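Local atomic coordinates of BauA (Acinetobacter baumannii, PDB entry 6H7F), a protein that probably imports iron-loaded siderophores of the acinetobactin type across the outer membrane as a TonB-dependent receptor. Residues A[309-314]-A[343-348]; A[365-370]-A[423-428]; A[376-381]-A[412-417]; A[461-466]-A[507-512]. All coordinates share one frame; numbering follows the deposited sequence.

Contact 1: residues A[309-314]-A[343-348]; sequences GQSTTE and VDKKSA. With C8E ((hydroxyethyloxy)tri(ethyloxy)octane), chain H.
Lys-345 grips Ser-311 and Thr-313 across two antiparallel strands of the TonB-dependent receptor beta-barrel, on the face they share with Gly-309, Val-343 and Ser-347. Its ammonium nitrogen NZ donates to Ser-311 OG at 2.7 Å and to Thr-313 OG1 at 2.9 Å, two hydroxyls from alternate residues of the facing strand. The lysine reaches both because its chain bends at the CG-CD bond (chi3 -89°), which turns the amine back over the partner strand. Each hydroxyl has a second polar partner beyond the two segments: Ser-311 OG bonds to the carbonyl of Gly-123 in the plug region, and Thr-313 OG1 to the carboxylate of Asp-287. Small hydroxyl residues suit these places, since one oxygen can accept from the lysine while giving its own proton onward. The nearby carboxylate, reached through Thr-313 OG1, is consistent with a charged amine.

Beside this cluster, Val-343 CG1 packs against Thr-313 CB at 3.5 Å, the two branched side chains pointing the same way. Backbone bonds underlie it all: Gly-309, Ser-311 and Thr-313 form hydrogen-bonded pairs with Ser-347, Lys-345 and Val-343. Further along, Ser-347 OG bonds to Phe-122 O, so this face is tied to the plug region at two points.

The other face carries Gln-310, Thr-312, Asp-344 and Lys-346 and meets a detergent molecule. Gln-310 OE1 is held by Tyr-308 OH, while Gln-310 NE2 makes a weak hydrogen bond of 3.5 Å to the detergent ether oxygen O9.

Contact 2: residues A[365-370]-A[423-428]; sequences WVANAT and FGLADT
Val-366 and Asn-368 pair with Ala-426 and Gly-424 in an antiparallel, strand-to-strand contact of the receptor's beta-barrel wall. Both are hydrogen-bonded pairs, each closed by two backbone bonds; Val-366 N to Ala-426 O and Gly-424 N to Asn-368 O both measure 2.9 Å. Between and beside them, the non-hydrogen-bonded pairs add CA-H...O contacts, such as Ala-367 CA to Gly-424 O at 3.2 Å.

Apolar contacts differ between the two faces. On the face of Trp-365, Ala-367, Ala-369, Phe-423, Leu-425 and Asp-427, branch CD2 of Leu-425 leans across onto the methyl CB of Ala-367 at 3.4 Å, tighter than usual for two carbons; the short alanine lets the leucine lie low over the neighbouring strand. Trp-365, Phe-423 and Leu-425 suit a place on the surface, possibly toward lipid. On the opposite face, Val-366 CG1 meets Ala-426 CB at 4.2 Å, and both side chains pack on Phe-51 of an N-terminal loop.

The polar side chains look largely outside the pair. Asp-427 OD2 is bonded to His-363 ND1. Asn-368 is held at both ends of its amide, OD1 by Arg-443 and ND2 by Asp-349, which fixes which way round the group lies. With CG set between the backbone N and the carbonyl carbon (chi1 86°), the amide bends over Gly-424, where no side chain competes, and brings Asn-368 OD1 to 3.6 Å from Gly-424 N.

Contact 3: residues A[376-381]-A[412-417]; sequences QDDYGY and FLFHST. With FV8 ((4~{S},5~{R})-2-[2,3-bis(oxidanyl)phenyl]-~{N}-[2-(1~{H}-imidazol-4-yl)ethyl]-5-methyl-~{N}-oxidanyl-4,5-dihydro-1,3-oxazole-4-carboxamide), chain E.
This contact forms part of the barrel wall beside the bound siderophore ligand FV8, whose dihydroxyphenyl ring lies against Gly-380 and Leu-413. Gly-380 CA is 4.0 Å from ring atom CAF, an approach that suits a residue without a side chain, and Leu-413 CD1 offers an apolar branch to ring atom CAG. The same CD1 packs on Gly-380 N, so the leucine touches strand and ligand together.

Alongside, Asp-378 O receives Leu-413 N at 2.8 Å and, weakly, Phe-414 N at 3.5 Å. Asp-378 also lies beside Phe-414: its CB sits over the phenyl face, 4.0 Å from the ring centroid, and its carboxylate is turned only 14° from the ring plane. Gln-376 NE2 steadies that carboxylate with a 2.7 Å bond to the syn lone pair of Asp-378 OD1.

On the other face, His-415 ND1 donates to Asp-377 OD1 at 2.8 Å. The oxygen lies in the imidazole plane, whereas the nitrogen approaches from above the carboxylate. Phe-412, with CG anti to its backbone N (chi1 173°), turns its edge onto the face of Tyr-379 in a T-shaped stack, with centroids 5.7 Å apart and planes at 71°.

Two residues, Leu-413 and Phe-414, thus stand opposite the single Asp-378, shifting the register by one before Tyr-379 pairs with Phe-412: a classic beta bulge between antiparallel barrel strands.

Contact 4: residues A[461-466]-A[507-512]; sequences KSATTP and PQKTKQ. With C8E ((hydroxyethyloxy)tri(ethyloxy)octane), chain M.
Pro-507 supplies the ring of this contact, a puckered pyrrolidine rather than a truly flat group. Over one side of it sits the methyl of Ala-463, whose CB is 4.0 Å from Pro-507 CB and almost as close to CG. On that same side, nearer CD, lies the peptide of Ser-462, with Pro-507 CD 3.7 Å from Ser-462 O; Lys-461 CB comes in at the edge, 4.0 Å from Pro-507 CD. A small alanine is well placed here, because it lets the rigid ring come close to the strand, and proline, with no N-H to satisfy, suits this position just before strand 508-520, where its neighbours are mainly carbon atoms.

The polar half belongs to Lys-509. Its extended chain (chi2 171°, chi3 179°) spans the gap to the other strand, where NZ donates to Thr-464 O at 2.7 Å, nearly along the carbonyl axis. A water completes the grip: it accepts from Lys-509 NZ at 3.1 Å and from Thr-464 N at 2.9 Å, so both peptide groups of Thr-464 are engaged by the lysine, one directly and one through water. The length of lysine is what makes the span possible. Close by, the octyl tail of a detergent molecule lies against the contact, its C2 at 3.6 Å from Lys-509 NZ and its C5 near the ring of Pro-466.

The two segments are not paired as strands. Strand 478-489 runs between strands 461-473 and 508-520 in the barrel wall, and Lys-509 touches its Glu-486, while strand 436-451 flanks the other side of segment 461-466 and contributes Val-447 against Pro-507.

All four contacts lie in the barrel wall. Contacts 1 to 3 join adjacent antiparallel strands, while contact 4 bridges 461-473 and 508-520 across 478-489. Contact 1 joins strands 302-318 and 331-358; the pair 361-381 with 412-431, one strand further round, holds both contact 2 and contact 3, whose centres are about 36 Å apart along the same two strands, contact 3 being the inner one in sequence. Contact 1 touches both, through Ala-348 on Thr-370 and Val-343 on Gln-376, because strands 331-358 and 361-381 are neighbours. Contact 4 comes last in the chain, its centre about 16 Å from that of contact 2. One strand pair thus packs on the N-terminal loop at contact 2 and lines the ligand site at contact 3.

Contact 1: residues A[309-314]-A[343-348]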
# COMPACT_ATOMS: atom_id res chain seq x y z
N GLY A 309 32.22 0.11 36.25
CA GLY A 309 32.04 -0.52 34.97
C GLY A 309 33.09 -0.08 33.97
O GLY A 309 33.83 0.91 34.20
N GLN A 310 33.13 -0.81 32.84
CA GLN A 310 33.91 -0.46 31.68
C GLN A 310 33.24 -0.95 30.40
O GLN A 310 32.35 -1.82 30.42
CB GLN A 310 35.33 -1.01 31.80
CG GLN A 310 35.41 -2.42 32.35
CD GLN A 310 36.85 -2.79 32.61
OE1 GLN A 310 37.55 -2.13 33.39
NE2 GLN A 310 37.33 -3.81 31.91
N SER A 311 33.67 -0.37 29.28
CA SER A 311 33.16 -0.70 27.97
C SER A 311 34.22 -0.38 26.93
O SER A 311 35.11 0.43 27.18
CB SER A 311 31.87 0.03 27.66
OG SER A 311 32.13 1.43 27.48
N THR A 312 34.10 -1.01 25.77
CA THR A 312 34.89 -0.70 24.60
C THR A 312 33.93 -0.51 23.42
O THR A 312 32.89 -1.16 23.33
CB THR A 312 35.92 -1.80 24.31
OG1 THR A 312 35.22 -3.03 24.10
CG2 THR A 312 36.93 -1.96 25.42
N THR A 313 34.32 0.40 22.54
CA THR A 313 33.65 0.68 21.31
C THR A 313 34.68 0.59 20.19
O THR A 313 35.75 1.20 20.28
CB THR A 313 33.01 2.07 21.36
OG1 THR A 313 31.95 2.02 22.32
CG2 THR A 313 32.47 2.53 20.03
N GLU A 314 34.34 -0.18 19.14
CA GLU A 314 35.02 -0.12 17.84
C GLU A 314 34.03 0.34 16.77
O GLU A 314 33.06 -0.35 16.49
CB GLU A 314 35.63 -1.47 17.47
CG GLU A 314 36.56 -2.04 18.53
CD GLU A 314 37.00 -3.49 18.32
OE1 GLU A 314 36.71 -4.05 17.24
OE2 GLU A 314 37.61 -4.05 19.23
N VAL A 343 37.71 3.08 21.47
CA VAL A 343 37.67 3.80 22.71
C VAL A 343 37.48 2.79 23.85
O VAL A 343 36.70 1.87 23.73
CB VAL A 343 36.64 4.95 22.67
CG1 VAL A 343 35.40 4.59 21.90
CG2 VAL A 343 36.29 5.46 24.06
N ASP A 344 38.33 2.94 24.88
CA ASP A 344 38.28 2.16 26.13
C ASP A 344 37.82 3.09 27.25
O ASP A 344 38.45 4.13 27.52
CB ASP A 344 39.65 1.58 26.52
CG ASP A 344 40.10 0.41 25.66
OD1 ASP A 344 39.27 -0.47 25.38
OD2 ASP A 344 41.30 0.38 25.28
N LYS A 345 36.75 2.68 27.94
CA LYS A 345 36.07 3.51 28.90
C LYS A 345 36.09 2.82 30.27
O LYS A 345 35.92 1.60 30.36
CB LYS A 345 34.62 3.77 28.44
CG LYS A 345 34.49 4.67 27.22
CD LYS A 345 33.17 4.51 26.45
CE LYS A 345 33.25 3.45 25.39
NZ LYS A 345 31.93 2.82 25.15
N LYS A 346 36.21 3.63 31.33
CA LYS A 346 35.99 3.18 32.71
C LYS A 346 35.17 4.24 33.44
O LYS A 346 35.34 5.43 33.22
CB LYS A 346 37.31 3.02 33.47
CG LYS A 346 38.28 1.95 32.97
CD LYS A 346 39.66 2.11 33.60
CE LYS A 346 40.56 0.90 33.42
NZ LYS A 346 40.83 0.65 31.98
N SER A 347 34.33 3.77 34.37
CA SER A 347 33.32 4.59 34.99
C SER A 347 33.09 4.10 36.43
O SER A 347 33.04 2.91 36.67
CB SER A 347 32.05 4.53 34.19
OG SER A 347 31.16 5.53 34.59
N ALA A 348 32.88 5.02 37.36
CA ALA A 348 32.61 4.65 38.76
C ALA A 348 31.71 5.70 39.39
O ALA A 348 31.75 6.87 39.03
CB ALA A 348 33.89 4.49 39.53
C1 C8E H . 28.56 -11.51 27.98
C2 C8E H . 29.66 -10.93 27.12
C3 C8E H . 30.88 -10.55 27.96
C4 C8E H . 31.67 -9.35 27.40
C5 C8E H . 32.07 -8.37 28.51
C6 C8E H . 33.36 -7.60 28.15
C7 C8E H . 33.68 -6.48 29.17
C8 C8E H . 34.25 -5.23 28.48
O9 C8E H . 35.42 -4.76 29.16
C10 C8E H . 36.40 -4.13 28.31
C11 C8E H . 37.85 -4.44 28.72

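Contact 2: residues A[365-370]-A[423-428]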
# COMPACT_ATOMS: atom_id res chain seq x y z
N TRP A 365 19.25 12.16 52.40
CA TRP A 365 20.43 12.82 51.86
C TRP A 365 21.27 11.79 51.11
O TRP A 365 21.16 10.59 51.34
CB TRP A 365 21.25 13.50 52.96
CG TRP A 365 21.77 12.56 54.01
CD1 TRP A 365 21.14 12.23 55.18
CD2 TRP A 365 23.00 11.81 53.99
NE1 TRP A 365 21.90 11.33 55.89
CE2 TRP A 365 23.04 11.05 55.18
CE3 TRP A 365 24.06 11.69 53.09
CZ2 TRP A 365 24.09 10.19 55.49
CZ3 TRP A 365 25.11 10.84 53.40
CH2 TRP A 365 25.12 10.10 54.58
N VAL A 366 22.15 12.30 50.24
CA VAL A 366 23.11 11.48 49.55
C VAL A 366 24.38 12.31 49.35
O VAL A 366 24.34 13.53 49.15
CB VAL A 366 22.52 10.96 48.22
CG1 VAL A 366 21.93 12.09 47.39
CG2 VAL A 366 23.54 10.18 47.41
N ALA A 367 25.52 11.61 49.38
CA ALA A 367 26.80 12.17 48.98
C ALA A 367 27.52 11.15 48.10
O ALA A 367 27.58 9.97 48.45
CB ALA A 367 27.60 12.51 50.20
N ASN A 368 28.07 11.60 46.96
CA ASN A 368 28.67 10.66 46.02
C ASN A 368 29.87 11.29 45.32
O ASN A 368 30.06 12.52 45.32
CB ASN A 368 27.63 10.10 45.04
CG ASN A 368 27.39 10.96 43.80
OD1 ASN A 368 27.42 12.19 43.86
ND2 ASN A 368 27.10 10.30 42.68
N ALA A 369 30.71 10.41 44.77
CA ALA A 369 31.82 10.75 43.93
C ALA A 369 31.72 9.94 42.64
O ALA A 369 31.40 8.75 42.69
CB ALA A 369 33.12 10.46 44.65
N THR A 370 32.00 10.57 41.50
CA THR A 370 31.98 9.89 40.21
C THR A 370 33.32 10.10 39.50
O THR A 370 33.99 11.12 39.68
CB THR A 370 30.81 10.34 39.33
OG1 THR A 370 31.07 11.68 38.89
CG2 THR A 370 29.46 10.26 40.02
N PHE A 423 31.99 15.48 42.73
CA PHE A 423 31.57 15.22 44.09
C PHE A 423 30.26 15.96 44.33
O PHE A 423 30.16 17.16 44.04
CB PHE A 423 32.70 15.61 45.06
CG PHE A 423 32.29 15.80 46.50
CD1 PHE A 423 31.99 14.71 47.30
CD2 PHE A 423 32.23 17.06 47.06
CE1 PHE A 423 31.62 14.88 48.63
CE2 PHE A 423 31.84 17.24 48.38
CZ PHE A 423 31.55 16.15 49.17
N GLY A 424 29.22 15.22 44.75
CA GLY A 424 27.87 15.77 44.91
C GLY A 424 27.30 15.55 46.31
O GLY A 424 27.53 14.52 46.96
N LEU A 425 26.49 16.52 46.74
CA LEU A 425 25.71 16.46 47.98
C LEU A 425 24.28 16.91 47.68
O LEU A 425 24.07 17.92 47.00
CB LEU A 425 26.34 17.39 49.02
CG LEU A 425 27.78 17.09 49.39
CD1 LEU A 425 28.42 18.30 50.05
CD2 LEU A 425 27.88 15.87 50.29
N ALA A 426 23.31 16.19 48.22
CA ALA A 426 21.94 16.65 48.18
C ALA A 426 21.20 16.17 49.41
O ALA A 426 21.52 15.12 49.96
CB ALA A 426 21.26 16.17 46.92
N ASP A 427 20.19 16.95 49.79
CA ASP A 427 19.27 16.61 50.85
C ASP A 427 17.86 16.93 50.36
O ASP A 427 17.62 17.96 49.75
CB ASP A 427 19.61 17.38 52.13
CG ASP A 427 18.84 16.94 53.38
OD1 ASP A 427 18.30 15.81 53.38
OD2 ASP A 427 18.80 17.73 54.34
N THR A 428 16.93 16.01 50.63
CA THR A 428 15.52 16.26 50.48
C THR A 428 14.89 16.39 51.87
O THR A 428 14.94 15.43 52.67
CB THR A 428 14.86 15.17 49.62
OG1 THR A 428 15.47 15.23 48.33
CG2 THR A 428 13.36 15.33 49.49

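Contact 3: residues A[376-381]-A[412-417]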
# COMPACT_ATOMS: atom_id res chain seq x y z
N GLN A 376 41.32 6.73 23.51
CA GLN A 376 40.75 6.62 22.20
C GLN A 376 41.87 6.75 21.15
O GLN A 376 42.75 7.59 21.29
CB GLN A 376 39.66 7.67 22.03
CG GLN A 376 38.94 7.59 20.69
CD GLN A 376 37.67 8.41 20.66
OE1 GLN A 376 36.90 8.46 21.62
NE2 GLN A 376 37.45 9.08 19.55
N ASP A 377 41.79 5.94 20.09
CA ASP A 377 42.55 6.16 18.84
C ASP A 377 41.59 6.42 17.66
O ASP A 377 40.57 5.71 17.47
CB ASP A 377 43.48 4.98 18.55
CG ASP A 377 44.54 4.76 19.62
OD1 ASP A 377 45.23 5.73 19.97
OD2 ASP A 377 44.67 3.60 20.08
N ASP A 378 41.93 7.42 16.85
CA ASP A 378 41.18 7.76 15.67
C ASP A 378 42.07 7.51 14.44
O ASP A 378 43.24 7.90 14.42
CB ASP A 378 40.71 9.22 15.69
CG ASP A 378 39.42 9.46 16.49
OD1 ASP A 378 39.46 9.28 17.73
OD2 ASP A 378 38.41 9.86 15.87
N TYR A 379 41.47 6.86 13.44
CA TYR A 379 42.04 6.67 12.10
C TYR A 379 41.03 7.18 11.08
O TYR A 379 39.83 6.97 11.25
CB TYR A 379 42.28 5.18 11.82
CG TYR A 379 42.98 4.41 12.91
CD1 TYR A 379 42.34 4.13 14.11
CD2 TYR A 379 44.27 3.95 12.74
CE1 TYR A 379 42.98 3.43 15.12
CE2 TYR A 379 44.93 3.24 13.73
CZ TYR A 379 44.28 2.98 14.93
OH TYR A 379 44.93 2.29 15.92
N GLY A 380 41.49 7.82 10.01
CA GLY A 380 40.55 8.32 9.03
C GLY A 380 41.20 8.98 7.83
O GLY A 380 42.38 9.32 7.83
N TYR A 381 40.37 9.16 6.79
CA TYR A 381 40.65 10.03 5.69
C TYR A 381 39.57 11.11 5.62
O TYR A 381 38.39 10.79 5.61
CB TYR A 381 40.61 9.26 4.37
CG TYR A 381 41.70 8.26 4.11
CD1 TYR A 381 43.01 8.65 3.89
CD2 TYR A 381 41.39 6.91 3.96
CE1 TYR A 381 44.00 7.73 3.57
CE2 TYR A 381 42.36 5.98 3.64
CZ TYR A 381 43.67 6.38 3.45
OH TYR A 381 44.59 5.44 3.13
N PHE A 412 46.30 6.24 10.98
CA PHE A 412 46.23 6.78 12.31
C PHE A 412 46.29 8.30 12.25
O PHE A 412 47.10 8.86 11.52
CB PHE A 412 47.35 6.20 13.17
CG PHE A 412 47.48 6.82 14.53
CD1 PHE A 412 46.60 6.47 15.55
CD2 PHE A 412 48.49 7.73 14.81
CE1 PHE A 412 46.73 7.03 16.82
CE2 PHE A 412 48.61 8.29 16.07
CZ PHE A 412 47.73 7.95 17.07
N LEU A 413 45.43 8.97 13.03
CA LEU A 413 45.36 10.42 13.08
C LEU A 413 45.88 10.92 14.43
O LEU A 413 46.73 11.79 14.47
CB LEU A 413 43.90 10.87 12.85
CG LEU A 413 43.33 10.60 11.46
CD1 LEU A 413 41.86 10.94 11.42
CD2 LEU A 413 44.10 11.38 10.39
N PHE A 414 45.32 10.42 15.53
CA PHE A 414 45.65 10.94 16.85
C PHE A 414 45.08 10.05 17.96
O PHE A 414 44.08 9.35 17.77
CB PHE A 414 45.16 12.39 17.00
CG PHE A 414 43.68 12.58 16.85
CD1 PHE A 414 42.82 12.34 17.91
CD2 PHE A 414 43.13 13.05 15.66
CE1 PHE A 414 41.45 12.52 17.78
CE2 PHE A 414 41.77 13.22 15.52
CZ PHE A 414 40.93 12.95 16.57
N HIS A 415 45.78 10.08 19.10
CA HIS A 415 45.35 9.53 20.37
C HIS A 415 44.74 10.65 21.21
O HIS A 415 45.21 11.78 21.19
CB HIS A 415 46.55 8.85 21.06
CG HIS A 415 46.22 8.19 22.36
ND1 HIS A 415 45.72 6.90 22.43
CD2 HIS A 415 46.33 8.62 23.64
CE1 HIS A 415 45.52 6.57 23.69
NE2 HIS A 415 45.88 7.61 24.45
N SER A 416 43.67 10.34 21.94
CA SER A 416 43.00 11.34 22.75
C SER A 416 42.49 10.70 24.04
O SER A 416 42.33 9.48 24.10
CB SER A 416 41.89 12.01 21.97
OG SER A 416 40.83 11.10 21.72
N THR A 417 42.24 11.53 25.05
CA THR A 417 41.69 11.08 26.34
C THR A 417 40.66 12.11 26.82
O THR A 417 40.70 13.26 26.44
CB THR A 417 42.78 10.87 27.41
OG1 THR A 417 43.20 12.14 27.91
CG2 THR A 417 44.00 10.13 26.89
CAJ FV8 E . 33.06 10.84 14.98
NAN FV8 E . 34.30 11.30 14.91
CAI FV8 E . 34.43 11.96 13.72
NAO FV8 E . 33.24 11.93 13.03
CAT FV8 E . 32.42 11.24 13.83
CAK FV8 E . 30.97 10.92 13.54
CAL FV8 E . 30.86 9.88 12.43
NAY FV8 E . 31.46 10.43 11.21
OAE FV8 E . 31.40 11.78 11.02
C FV8 E . 32.01 9.66 10.29
O FV8 E . 32.06 8.41 10.41
CA FV8 E . 32.59 10.42 9.24
N FV8 E . 33.64 11.33 9.79
CB FV8 E . 33.35 9.57 8.24
CG2 FV8 E . 32.92 9.85 6.78
OG1 FV8 E . 34.72 10.00 8.33
CAR FV8 E . 34.81 11.05 9.19
CAV FV8 E . 36.01 11.62 9.50
CAH FV8 E . 37.17 11.13 8.89
CAF FV8 E . 38.43 11.68 9.19
CAG FV8 E . 38.54 12.72 10.14
CAS FV8 E . 37.38 13.19 10.76
OAC FV8 E . 37.39 14.20 11.68
CAU FV8 E . 36.14 12.62 10.44
OAD FV8 E . 35.03 13.10 11.03
O HOH W 1 41.56 9.73 19.31

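Contact 4: residues A[461-466]-A[507-512]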
# COMPACT_ATOMS: atom_id res chain seq x y z
N LYS A 461 39.66 21.68 34.15
CA LYS A 461 38.84 22.79 34.57
C LYS A 461 37.65 22.27 35.38
O LYS A 461 37.29 21.10 35.28
CB LYS A 461 38.35 23.59 33.36
CG LYS A 461 39.43 24.32 32.59
CD LYS A 461 39.98 25.53 33.31
CE LYS A 461 41.22 26.09 32.64
NZ LYS A 461 41.83 27.19 33.43
N SER A 462 37.03 23.17 36.15
CA SER A 462 36.06 22.80 37.15
C SER A 462 34.93 23.83 37.18
O SER A 462 35.11 24.98 36.84
CB SER A 462 36.70 22.68 38.50
OG SER A 462 37.54 21.55 38.55
N ALA A 463 33.76 23.37 37.62
CA ALA A 463 32.66 24.22 37.91
C ALA A 463 31.84 23.60 39.03
O ALA A 463 31.92 22.38 39.29
CB ALA A 463 31.84 24.43 36.66
N THR A 464 31.02 24.44 39.66
CA THR A 464 30.12 24.01 40.69
C THR A 464 28.70 24.29 40.22
O THR A 464 28.39 25.39 39.78
CB THR A 464 30.41 24.74 42.01
OG1 THR A 464 31.75 24.45 42.41
CG2 THR A 464 29.46 24.34 43.11
N THR A 465 27.84 23.27 40.32
CA THR A 465 26.51 23.37 39.81
C THR A 465 25.53 23.08 40.93
O THR A 465 25.53 22.00 41.51
CB THR A 465 26.36 22.46 38.57
OG1 THR A 465 25.04 22.66 38.06
CG2 THR A 465 26.58 21.00 38.88
N PRO A 466 24.64 24.04 41.27
CA PRO A 466 23.59 23.81 42.25
C PRO A 466 22.29 23.29 41.61
O PRO A 466 22.14 23.34 40.38
CB PRO A 466 23.37 25.22 42.80
CG PRO A 466 23.52 26.09 41.56
CD PRO A 466 24.62 25.42 40.75
N PRO A 507 33.66 24.27 32.46
CA PRO A 507 32.39 23.67 32.07
C PRO A 507 31.28 24.73 32.01
O PRO A 507 31.17 25.55 32.89
CB PRO A 507 32.13 22.62 33.16
CG PRO A 507 33.53 22.22 33.60
CD PRO A 507 34.34 23.50 33.51
N GLN A 508 30.51 24.69 30.92
CA GLN A 508 29.57 25.72 30.58
C GLN A 508 28.18 25.30 31.06
O GLN A 508 27.78 24.13 30.88
CB GLN A 508 29.56 25.94 29.07
CG GLN A 508 30.92 26.37 28.53
CD GLN A 508 31.20 27.81 28.90
OE1 GLN A 508 30.56 28.73 28.40
NE2 GLN A 508 32.17 28.00 29.78
N LYS A 509 27.45 26.25 31.64
CA LYS A 509 26.24 25.96 32.38
C LYS A 509 25.01 26.21 31.50
O LYS A 509 24.68 27.35 31.20
CB LYS A 509 26.17 26.80 33.66
CG LYS A 509 27.20 26.42 34.70
CD LYS A 509 27.27 27.37 35.87
CE LYS A 509 28.30 26.94 36.90
NZ LYS A 509 28.07 27.60 38.21
N THR A 510 24.33 25.13 31.14
CA THR A 510 22.93 25.19 30.74
C THR A 510 22.08 25.32 32.01
O THR A 510 22.37 24.67 33.00
CB THR A 510 22.56 23.95 29.92
OG1 THR A 510 23.33 23.95 28.72
CG2 THR A 510 21.09 23.90 29.57
N LYS A 511 21.02 26.13 31.96
CA LYS A 511 20.20 26.49 33.14
C LYS A 511 18.71 26.33 32.81
O LYS A 511 18.22 26.90 31.84
CB LYS A 511 20.44 27.93 33.59
CG LYS A 511 21.90 28.28 33.88
CD LYS A 511 22.14 29.74 34.27
CE LYS A 511 23.49 29.94 34.93
NZ LYS A 511 23.81 31.37 35.12
N GLN A 512 18.02 25.55 33.63
CA GLN A 512 16.60 25.29 33.48
C GLN A 512 15.83 25.84 34.70
O GLN A 512 16.22 25.62 35.84
CB GLN A 512 16.36 23.79 33.37
CG GLN A 512 14.91 23.36 33.52
CD GLN A 512 14.73 21.87 33.32
OE1 GLN A 512 14.71 21.37 32.20
NE2 GLN A 512 14.58 21.15 34.42
C1 C8E M . 28.64 30.80 40.88
C2 C8E M . 28.71 29.33 41.26
C3 C8E M . 27.37 28.81 41.80
C4 C8E M . 27.56 27.88 42.99
C5 C8E M . 26.29 27.79 43.84
C6 C8E M . 26.51 28.25 45.28
C7 C8E M . 25.27 27.97 46.12
C8 C8E M . 25.37 28.53 47.54
O9 C8E M . 24.94 27.53 48.47
O HOH W 2 31.08 27.30 38.95